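PDB 1DVP: hepatocyte growth factor-regulated tyrosine kinase substrate from Drosophila melanogaster, which is essential for endosome invagination and multivesicular body formation and promotes degradation of activated tyrosine kinase receptors, probably by sorting them there, this piece holding its VHS and FYVE domains. Local coordinates for residues Val70-Ala75 with Thr151-Pro156; Val163-Arg168 with Gln185-Gln190; Arg181-Val186 with Arg208-Cys213. All coordinates share one frame; numbering follows the deposited sequence.

Contact 1: Val70-Ala75 with Thr151-Pro156; sequences VKNCGA and TADTAP
T151 meets K71 through its backbone: the carbonyl O of T151 lies 3.5 Å from K71 CD and beside K71 CE, so that the aliphatic part of the lysine runs past it. A152 follows with its CA and CB both close to N72 OD1, its CB at 3.1 Å, a tight approach where the loop comes nearest the end of helix 56-72. D153 carries most of the polar exchange. Its backbone N donates to N72 OD1 (2.7 Å) in a nearly straight bond of 166°, and N72 ND2 returns a bond to D153 OD1 (2.8 Å). This second donor meets the oxygen from above the carboxylate plane, although the acceptor lies close to the plane of the amide; the two flat groups are turned 69° against each other. The amide thus spends both ends on one residue, which fixes its rotation. The other carboxylate oxygen, D153 OD2, forms a salt bridge with K71 NZ (3.1 Å), the lysine chain crossing the aspartate at about a right angle. With N72 and K71 each holding one oxygen, the largely buried carboxylate is gripped on both branches. An alanine in place of N72 would probably leave D153 N and D153 OD1 without these mates and the carboxylate freer to turn. The contact ties the VHS superhelix to the loop that leads on toward the FYVE finger. Behind it N72 touches C30 of helix 23-34, K71 touches F150, and F173 of the second subunit packs on N72, A152 and D153.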
loop_
_atom_site.group_PDB
_atom_site.type_symbol
_atom_site.label_atom_id
_atom_site.label_comp_id
_atom_site.label_asym_id
_atom_site.label_seq_id
_atom_site.Cartn_x
_atom_site.Cartn_y
_atom_site.Cartn_z
ATOM N N VAL A 70 -23.734 -5.722 -12.204
ATOM C CA VAL A 70 -24.104 -4.444 -12.779
ATOM C C VAL A 70 -22.976 -3.520 -12.430
ATOM O O VAL A 70 -22.541 -2.690 -13.227
ATOM C CB VAL A 70 -25.426 -3.878 -12.173
ATOM C CG1 VAL A 70 -25.556 -2.341 -12.488
ATOM C CG2 VAL A 70 -26.607 -4.602 -12.772
ATOM N N LYS A 71 -22.486 -3.641 -11.212
ATOM C CA LYS A 71 -21.404 -2.778 -10.813
ATOM C C LYS A 71 -20.009 -3.129 -11.404
ATOM O O LYS A 71 -19.210 -2.221 -11.708
ATOM C CB LYS A 71 -21.315 -2.750 -9.299
ATOM C CG LYS A 71 -20.181 -1.933 -8.792
ATOM C CD LYS A 71 -20.433 -1.526 -7.383
ATOM C CE LYS A 71 -19.624 -2.400 -6.442
ATOM N NZ LYS A 71 -19.885 -1.964 -5.034
ATOM N N ASN A 72 -19.721 -4.422 -11.549
ATOM C CA ASN A 72 -18.406 -4.853 -12.022
ATOM C C ASN A 72 -18.279 -5.338 -13.453
ATOM O O ASN A 72 -17.180 -5.686 -13.871
ATOM C CB ASN A 72 -17.862 -5.982 -11.122
ATOM C CG ASN A 72 -17.656 -5.529 -9.711
ATOM O OD1 ASN A 72 -17.330 -4.360 -9.465
ATOM N ND2 ASN A 72 -17.842 -6.431 -8.773
ATOM N N CYS A 73 -19.374 -5.384 -14.202
ATOM C CA CYS A 73 -19.277 -5.914 -15.556
ATOM C C CYS A 73 -19.608 -4.985 -16.762
ATOM O O CYS A 73 -19.650 -5.439 -17.906
ATOM C CB CYS A 73 -20.077 -7.223 -15.612
ATOM S SG CYS A 73 -19.443 -8.454 -14.365
ATOM N N GLY A 74 -19.802 -3.700 -16.478
ATOM C CA GLY A 74 -20.057 -2.689 -17.503
ATOM C C GLY A 74 -21.255 -2.753 -18.452
ATOM O O GLY A 74 -22.277 -3.376 -18.195
ATOM N N ALA A 75 -21.104 -2.088 -19.587
ATOM C CA ALA A 75 -22.174 -2.009 -20.578
ATOM C C ALA A 75 -22.745 -3.333 -21.047
ATOM O O ALA A 75 -23.951 -3.439 -21.228
ATOM C CB ALA A 75 -21.717 -1.169 -21.785
ATOM N N THR A 151 -18.460 2.815 -8.553
ATOM C CA THR A 151 -17.142 2.318 -8.933
ATOM C C THR A 151 -17.075 0.825 -8.603
ATOM O O THR A 151 -17.562 0.385 -7.552
ATOM C CB THR A 151 -15.993 3.054 -8.164
ATOM O OG1 THR A 151 -15.973 2.631 -6.789
ATOM C CG2 THR A 151 -16.178 4.577 -8.232
ATOM N N ALA A 152 -16.478 0.050 -9.505
ATOM C CA ALA A 152 -16.354 -1.389 -9.310
ATOM C C ALA A 152 -15.728 -1.749 -7.961
ATOM O O ALA A 152 -15.145 -0.887 -7.268
ATOM C CB ALA A 152 -15.522 -1.998 -10.443
ATOM N N ASP A 153 -15.892 -3.023 -7.588
ATOM C CA ASP A 153 -15.301 -3.582 -6.370
ATOM C C ASP A 153 -13.779 -3.659 -6.641
ATOM O O ASP A 153 -13.299 -4.587 -7.280
ATOM C CB ASP A 153 -15.815 -5.017 -6.112
ATOM C CG ASP A 153 -17.275 -5.071 -5.659
ATOM O OD1 ASP A 153 -17.968 -6.042 -6.036
ATOM O OD2 ASP A 153 -17.726 -4.163 -4.922
ATOM N N THR A 154 -13.022 -2.668 -6.213
ATOM C CA THR A 154 -11.564 -2.717 -6.401
ATOM C C THR A 154 -10.950 -1.794 -5.364
ATOM O O THR A 154 -11.471 -0.705 -5.107
ATOM C CB THR A 154 -11.106 -2.272 -7.841
ATOM O OG1 THR A 154 -11.574 -3.213 -8.827
ATOM C CG2 THR A 154 -9.577 -2.199 -7.912
ATOM N N ALA A 155 -9.873 -2.259 -4.746
ATOM C CA ALA A 155 -9.167 -1.495 -3.714
ATOM C C ALA A 155 -8.673 -0.141 -4.235
ATOM O O ALA A 155 -7.995 -0.069 -5.262
ATOM C CB ALA A 155 -7.988 -2.312 -3.184
ATOM N N PRO A 156 -8.988 0.949 -3.513
ATOM C CA PRO A 156 -8.562 2.293 -3.927
ATOM C C PRO A 156 -7.023 2.331 -4.033
ATOM O O PRO A 156 -6.342 1.490 -3.411
ATOM C CB PRO A 156 -9.028 3.153 -2.769
ATOM C CG PRO A 156 -8.607 2.279 -1.596
ATOM C CD PRO A 156 -9.190 0.907 -2.051
#

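Contact 2: Val163-Arg168 with Gln185-Gln190; sequences VCHRCR and QVFCGQ. With ZN (zinc ion), chain B.
C164 and C188 share a zinc ion with C167: C188 SG binds it at 2.2 Å, and the SG atoms of C164 and C167 at 2.5 Å each. C191 supplies the fourth sulfur, completing one of the two four-cysteine sites of the FYVE finger. C164 SG is also a hydrogen-bond acceptor twice over, taking the backbone N of C188 from across the contact and that of C167 from its own CxxC turn, each N lying 3.5 Å from the sulfur. One residue along from C164, H165 N donates to V186 O at 3.0 Å, joining the turn to strand 186-187. Packing spreads outward from this bond. With CG anti to the backbone N (chi1 -172°), the H165 side chain carries its imidazole over toward Q185: ring and amide planes are only 7° apart, and Q185 CG sits over the ring centre, 3.7 Å from the centroid, in a CH-pi contact. H165 CB in turn lies over one face of the F187 ring, offset toward its rim, while R166 CB meets the edge of that ring in plane. F187 itself also touches C180 and C210, ligands of the second zinc, and thus sits between the two metal sites. Chemically, metal bonds and N-H...S bonds secure the turn at one end and imidazole-amide stacking and CH-pi contacts at the other; the two backbone donors on C164 SG would be expected to draw off part of the negative charge of a zinc-bound thiolate.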
loop_
_atom_site.group_PDB
_atom_site.type_symbol
_atom_site.label_atom_id
_atom_site.label_comp_id
_atom_site.label_asym_id
_atom_site.label_seq_id
_atom_site.Cartn_x
_atom_site.Cartn_y
_atom_site.Cartn_z
ATOM N N VAL A 163 1.850 13.611 6.826
ATOM C CA VAL A 163 1.171 13.599 8.098
ATOM C C VAL A 163 0.102 12.536 8.067
ATOM O O VAL A 163 -0.378 12.138 6.987
ATOM C CB VAL A 163 0.566 15.000 8.496
ATOM C CG1 VAL A 163 1.663 16.017 8.487
ATOM C CG2 VAL A 163 -0.629 15.425 7.604
ATOM N N CYS A 164 -0.243 12.013 9.235
ATOM C CA CYS A 164 -1.304 10.993 9.297
ATOM C C CYS A 164 -2.645 11.600 8.842
ATOM O O CYS A 164 -3.053 12.564 9.434
ATOM C CB CYS A 164 -1.515 10.499 10.710
ATOM S SG CYS A 164 -3.120 9.653 10.858
ATOM N N HIS A 165 -3.349 10.992 7.857
ATOM C CA HIS A 165 -4.590 11.557 7.318
ATOM C C HIS A 165 -5.644 11.908 8.398
ATOM O O HIS A 165 -6.345 12.919 8.306
ATOM C CB HIS A 165 -5.216 10.550 6.332
ATOM C CG HIS A 165 -6.396 11.078 5.565
ATOM N ND1 HIS A 165 -6.292 12.111 4.653
ATOM C CD2 HIS A 165 -7.695 10.698 5.556
ATOM C CE1 HIS A 165 -7.477 12.349 4.123
ATOM N NE2 HIS A 165 -8.347 11.507 4.657
ATOM N N ARG A 166 -5.749 11.065 9.413
ATOM C CA ARG A 166 -6.737 11.298 10.426
ATOM C C ARG A 166 -6.358 12.287 11.520
ATOM O O ARG A 166 -7.043 13.321 11.706
ATOM C CB ARG A 166 -7.194 9.952 11.072
ATOM C CG ARG A 166 -8.439 10.082 12.013
ATOM C CD ARG A 166 -8.830 8.712 12.593
ATOM N NE ARG A 166 -10.095 8.638 13.365
ATOM C CZ ARG A 166 -11.331 8.642 12.836
ATOM N NH1 ARG A 166 -11.552 8.754 11.523
ATOM N NH2 ARG A 166 -12.371 8.431 13.630
ATOM N N CYS A 167 -5.264 12.006 12.229
ATOM C CA CYS A 167 -4.927 12.880 13.363
ATOM C C CYS A 167 -3.956 13.995 13.040
ATOM O O CYS A 167 -3.784 14.904 13.834
ATOM C CB CYS A 167 -4.403 12.018 14.507
ATOM S SG CYS A 167 -2.669 11.426 14.324
ATOM N N ARG A 168 -3.347 13.931 11.860
ATOM C CA ARG A 168 -2.375 14.892 11.379
ATOM C C ARG A 168 -1.022 14.835 12.059
ATOM O O ARG A 168 -0.193 15.722 11.861
ATOM C CB ARG A 168 -2.912 16.345 11.447
ATOM C CG ARG A 168 -4.361 16.511 10.935
ATOM C CD ARG A 168 -4.562 15.934 9.510
ATOM N NE ARG A 168 -3.915 16.720 8.484
ATOM C CZ ARG A 168 -3.935 16.403 7.184
ATOM N NH1 ARG A 168 -4.583 15.309 6.790
ATOM N NH2 ARG A 168 -3.323 17.164 6.287
ATOM N N GLN A 185 -5.520 5.712 2.124
ATOM C CA GLN A 185 -4.748 6.837 2.712
ATOM C C GLN A 185 -3.659 6.310 3.646
ATOM O O GLN A 185 -3.713 5.117 4.021
ATOM C CB GLN A 185 -5.668 7.766 3.528
ATOM C CG GLN A 185 -6.304 8.816 2.618
ATOM C CD GLN A 185 -5.256 9.827 2.159
ATOM O OE1 GLN A 185 -4.067 9.874 2.643
ATOM N NE2 GLN A 185 -5.661 10.649 1.261
ATOM N N VAL A 186 -2.728 7.204 4.042
ATOM C CA VAL A 186 -1.615 6.854 4.951
ATOM C C VAL A 186 -2.035 7.452 6.279
ATOM O O VAL A 186 -2.645 8.526 6.286
ATOM C CB VAL A 186 -0.213 7.455 4.567
ATOM C CG1 VAL A 186 0.384 6.674 3.363
ATOM C CG2 VAL A 186 -0.356 8.902 4.204
ATOM N N PHE A 187 -1.724 6.710 7.341
ATOM C CA PHE A 187 -2.032 7.019 8.734
ATOM C C PHE A 187 -0.893 6.514 9.627
ATOM O O PHE A 187 -0.048 5.677 9.191
ATOM C CB PHE A 187 -3.299 6.251 9.185
ATOM C CG PHE A 187 -4.513 6.473 8.305
ATOM C CD1 PHE A 187 -4.672 5.814 7.076
ATOM C CD2 PHE A 187 -5.528 7.326 8.729
ATOM C CE1 PHE A 187 -5.827 6.001 6.278
ATOM C CE2 PHE A 187 -6.662 7.530 7.963
ATOM C CZ PHE A 187 -6.819 6.854 6.708
ATOM N N CYS A 188 -0.893 7.012 10.866
ATOM C CA CYS A 188 0.052 6.579 11.874
ATOM C C CYS A 188 -0.500 5.199 12.361
ATOM O O CYS A 188 -1.603 4.794 12.031
ATOM C CB CYS A 188 0.098 7.551 13.064
ATOM S SG CYS A 188 -1.469 7.654 13.982
ATOM N N GLY A 189 0.329 4.469 13.078
ATOM C CA GLY A 189 -0.038 3.156 13.581
ATOM C C GLY A 189 -1.214 3.239 14.571
ATOM O O GLY A 189 -2.081 2.380 14.528
ATOM N N GLN A 190 -1.279 4.269 15.427
ATOM C CA GLN A 190 -2.398 4.375 16.349
ATOM C C GLN A 190 -3.705 4.708 15.674
ATOM O O GLN A 190 -4.723 4.433 16.248
ATOM C CB GLN A 190 -2.160 5.401 17.493
ATOM C CG GLN A 190 -0.884 5.131 18.164
ATOM C CD GLN A 190 -0.540 6.254 19.089
ATOM O OE1 GLN A 190 -1.087 6.349 20.189
ATOM N NE2 GLN A 190 0.308 7.150 18.635
HETATM ZN ZN ZN B . -2.950 9.170 13.322
#

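Contact 3: Arg181-Val186 with Arg208-Cys213; sequences RNCGQV and RVCDGC. With ZN (zinc ion), chain C; CIT (citric acid), chain D.
R181, last of the HHCR sequence of the FYVE finger, and R208, first of its RVC sequence, turn the edges of their guanidinium groups toward one citrate, probably taken up from the crystallisation liquor. At the edge of the R181 group, near its plane, lies citrate O6, which accepts a hydrogen bond from R181 NH1 (2.8 Å); R208 CD comes to this group obliquely. R208 presents its own edge to the same oxygen, R208 NE donating to O6 (3.0 Å), with R181 NH1 lying in the R208 plane. R208 NE faces O6 because the chain, extended up to CD, bends at chi3 (-58°). Two like charges stand close here, R181 NH1 and R208 NE being 3.9 Å apart, and the shared carboxylate oxygen would probably offset their repulsion. In FYVE domains these two basic sequences line the pocket for phosphatidylinositol 3-phosphate, so citrate is consistent with an anion standing in for the headgroup; here it is also held by H178, H179 and R181 of the second subunit. R208 NH1 is also bonded to T192 OG1, and R181 NH1 to H179 O. The backbones are joined by R181 N donating to R208 O (3.1 Å). Further along, the SG atoms of C183, C210 and C213 each bind the second zinc ion at 2.4 Å, with C180 as the fourth ligand. N182 CB packs against C213 SG at 3.7 Å. C210 sits at the N-cap of helix 211-219, and its zinc-bound SG accepts a capping bond from C213 N at 3.4 Å.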
loop_
_atom_site.group_PDB
_atom_site.type_symbol
_atom_site.label_atom_id
_atom_site.label_comp_id
_atom_site.label_asym_id
_atom_site.label_seq_id
_atom_site.Cartn_x
_atom_site.Cartn_y
_atom_site.Cartn_z
ATOM N N ARG A 181 -6.098 -0.364 4.081
ATOM C CA ARG A 181 -6.450 -1.132 2.882
ATOM C C ARG A 181 -7.852 -0.825 2.339
ATOM O O ARG A 181 -8.150 -1.226 1.231
ATOM C CB ARG A 181 -6.333 -2.619 3.184
ATOM C CG ARG A 181 -4.978 -3.125 3.094
ATOM C CD ARG A 181 -4.048 -2.573 4.126
ATOM N NE ARG A 181 -2.817 -3.367 4.113
ATOM C CZ ARG A 181 -1.661 -3.035 4.669
ATOM N NH1 ARG A 181 -1.472 -1.886 5.326
ATOM N NH2 ARG A 181 -0.650 -3.898 4.553
ATOM N N ASN A 182 -8.727 -0.146 3.096
ATOM C CA ASN A 182 -10.041 0.208 2.584
ATOM C C ASN A 182 -10.061 1.533 1.816
ATOM O O ASN A 182 -10.707 1.614 0.756
ATOM C CB ASN A 182 -11.101 0.323 3.710
ATOM C CG ASN A 182 -12.531 0.403 3.161
ATOM O OD1 ASN A 182 -13.299 1.322 3.498
ATOM N ND2 ASN A 182 -12.892 -0.549 2.294
ATOM N N CYS A 183 -9.378 2.579 2.304
ATOM C CA CYS A 183 -9.445 3.868 1.569
ATOM C C CYS A 183 -8.132 4.247 0.900
ATOM O O CYS A 183 -8.073 5.204 0.158
ATOM C CB CYS A 183 -9.896 5.019 2.490
ATOM S SG CYS A 183 -8.794 5.419 3.909
ATOM N N GLY A 184 -7.064 3.506 1.202
ATOM C CA GLY A 184 -5.777 3.807 0.566
ATOM C C GLY A 184 -4.982 4.986 1.133
ATOM O O GLY A 184 -3.892 5.261 0.659
ATOM N N GLN A 185 -5.520 5.712 2.124
ATOM C CA GLN A 185 -4.748 6.837 2.712
ATOM C C GLN A 185 -3.659 6.310 3.646
ATOM O O GLN A 185 -3.713 5.117 4.021
ATOM C CB GLN A 185 -5.668 7.766 3.528
ATOM C CG GLN A 185 -6.304 8.816 2.618
ATOM C CD GLN A 185 -5.256 9.827 2.159
ATOM O OE1 GLN A 185 -4.067 9.874 2.643
ATOM N NE2 GLN A 185 -5.661 10.649 1.261
ATOM N N VAL A 186 -2.728 7.204 4.042
ATOM C CA VAL A 186 -1.615 6.854 4.951
ATOM C C VAL A 186 -2.035 7.452 6.279
ATOM O O VAL A 186 -2.645 8.526 6.286
ATOM C CB VAL A 186 -0.213 7.455 4.567
ATOM C CG1 VAL A 186 0.384 6.674 3.363
ATOM C CG2 VAL A 186 -0.356 8.902 4.204
ATOM N N ARG A 208 -5.097 -4.335 7.871
ATOM C CA ARG A 208 -5.083 -3.029 8.554
ATOM C C ARG A 208 -6.081 -2.021 7.928
ATOM O O ARG A 208 -6.109 -1.913 6.722
ATOM C CB ARG A 208 -3.648 -2.469 8.471
ATOM C CG ARG A 208 -3.518 -1.030 9.016
ATOM C CD ARG A 208 -2.196 -0.416 8.633
ATOM N NE ARG A 208 -1.099 -1.226 9.138
ATOM C CZ ARG A 208 -0.633 -1.201 10.381
ATOM N NH1 ARG A 208 -1.167 -0.398 11.276
ATOM N NH2 ARG A 208 0.386 -1.964 10.716
ATOM N N VAL A 209 -6.927 -1.343 8.741
ATOM C CA VAL A 209 -7.828 -0.304 8.254
ATOM C C VAL A 209 -7.748 0.934 9.220
ATOM O O VAL A 209 -7.365 0.804 10.371
ATOM C CB VAL A 209 -9.302 -0.767 8.188
ATOM C CG1 VAL A 209 -9.495 -1.840 7.099
ATOM C CG2 VAL A 209 -9.754 -1.358 9.511
ATOM N N CYS A 210 -8.103 2.113 8.753
ATOM C CA CYS A 210 -8.109 3.294 9.600
ATOM C C CYS A 210 -9.438 3.315 10.415
ATOM O O CYS A 210 -10.420 2.598 10.119
ATOM C CB CYS A 210 -7.993 4.563 8.737
ATOM S SG CYS A 210 -9.490 4.950 7.898
ATOM N N ASP A 211 -9.450 4.159 11.434
ATOM C CA ASP A 211 -10.600 4.294 12.312
ATOM C C ASP A 211 -11.848 4.710 11.573
ATOM O O ASP A 211 -12.862 4.127 11.772
ATOM C CB ASP A 211 -10.258 5.262 13.462
ATOM C CG ASP A 211 -9.331 4.608 14.454
ATOM O OD1 ASP A 211 -9.302 3.383 14.448
ATOM O OD2 ASP A 211 -8.642 5.269 15.236
ATOM N N GLY A 212 -11.764 5.707 10.710
ATOM C CA GLY A 212 -12.936 6.116 9.947
ATOM C C GLY A 212 -13.556 4.971 9.148
ATOM O O GLY A 212 -14.783 4.805 9.141
ATOM N N CYS A 213 -12.709 4.197 8.447
ATOM C CA CYS A 213 -13.164 3.035 7.636
ATOM C C CYS A 213 -13.692 1.912 8.523
ATOM O O CYS A 213 -14.697 1.314 8.219
ATOM C CB CYS A 213 -12.010 2.503 6.734
ATOM S SG CYS A 213 -11.751 3.623 5.337
HETATM ZN ZN ZN C . -9.440 4.007 5.679
HETATM C C1 CIT D . 3.043 -4.392 6.190
HETATM O O1 CIT D . 2.571 -4.894 7.260
HETATM O O2 CIT D . 2.754 -5.215 5.081
HETATM C C2 CIT D . 3.840 -2.992 5.921
HETATM C C3 CIT D . 2.770 -2.000 5.436
HETATM O O7 CIT D . 2.068 -2.394 4.251
HETATM C C4 CIT D . 3.176 -0.574 5.040
HETATM C C5 CIT D . 2.006 0.201 4.506
HETATM O O3 CIT D . 0.796 -0.004 4.775
HETATM O O4 CIT D . 2.355 1.150 3.622
HETATM C C6 CIT D . 1.962 -1.753 6.764
HETATM O O5 CIT D . 2.372 -1.104 7.683
HETATM O O6 CIT D . 0.790 -2.210 6.958
#

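Overall arrangement
Contact 1 lies nearest the middle of the chain, its centre about 8 Å from the chain's centre, between the VHS helices and the loop that follows them; it relies on an amide, a carboxylate and a lysine, with the second subunit packed alongside. Contacts 2 and 3 belong to the one FYVE finger, where zinc and cysteine replace a large apolar core, and they share Q185 and V186. Contact 2 is farthest out, about 28 Å from that centre, with several exposed residues; contact 3 lies between, at about 19 Å. Contact 3 adds arginines that meet an anion, contact 2 an imidazole and a phenyl ring beside the other zinc. P156 CG, at the end of contact 1, packs on the backbone around C183 of contact 3.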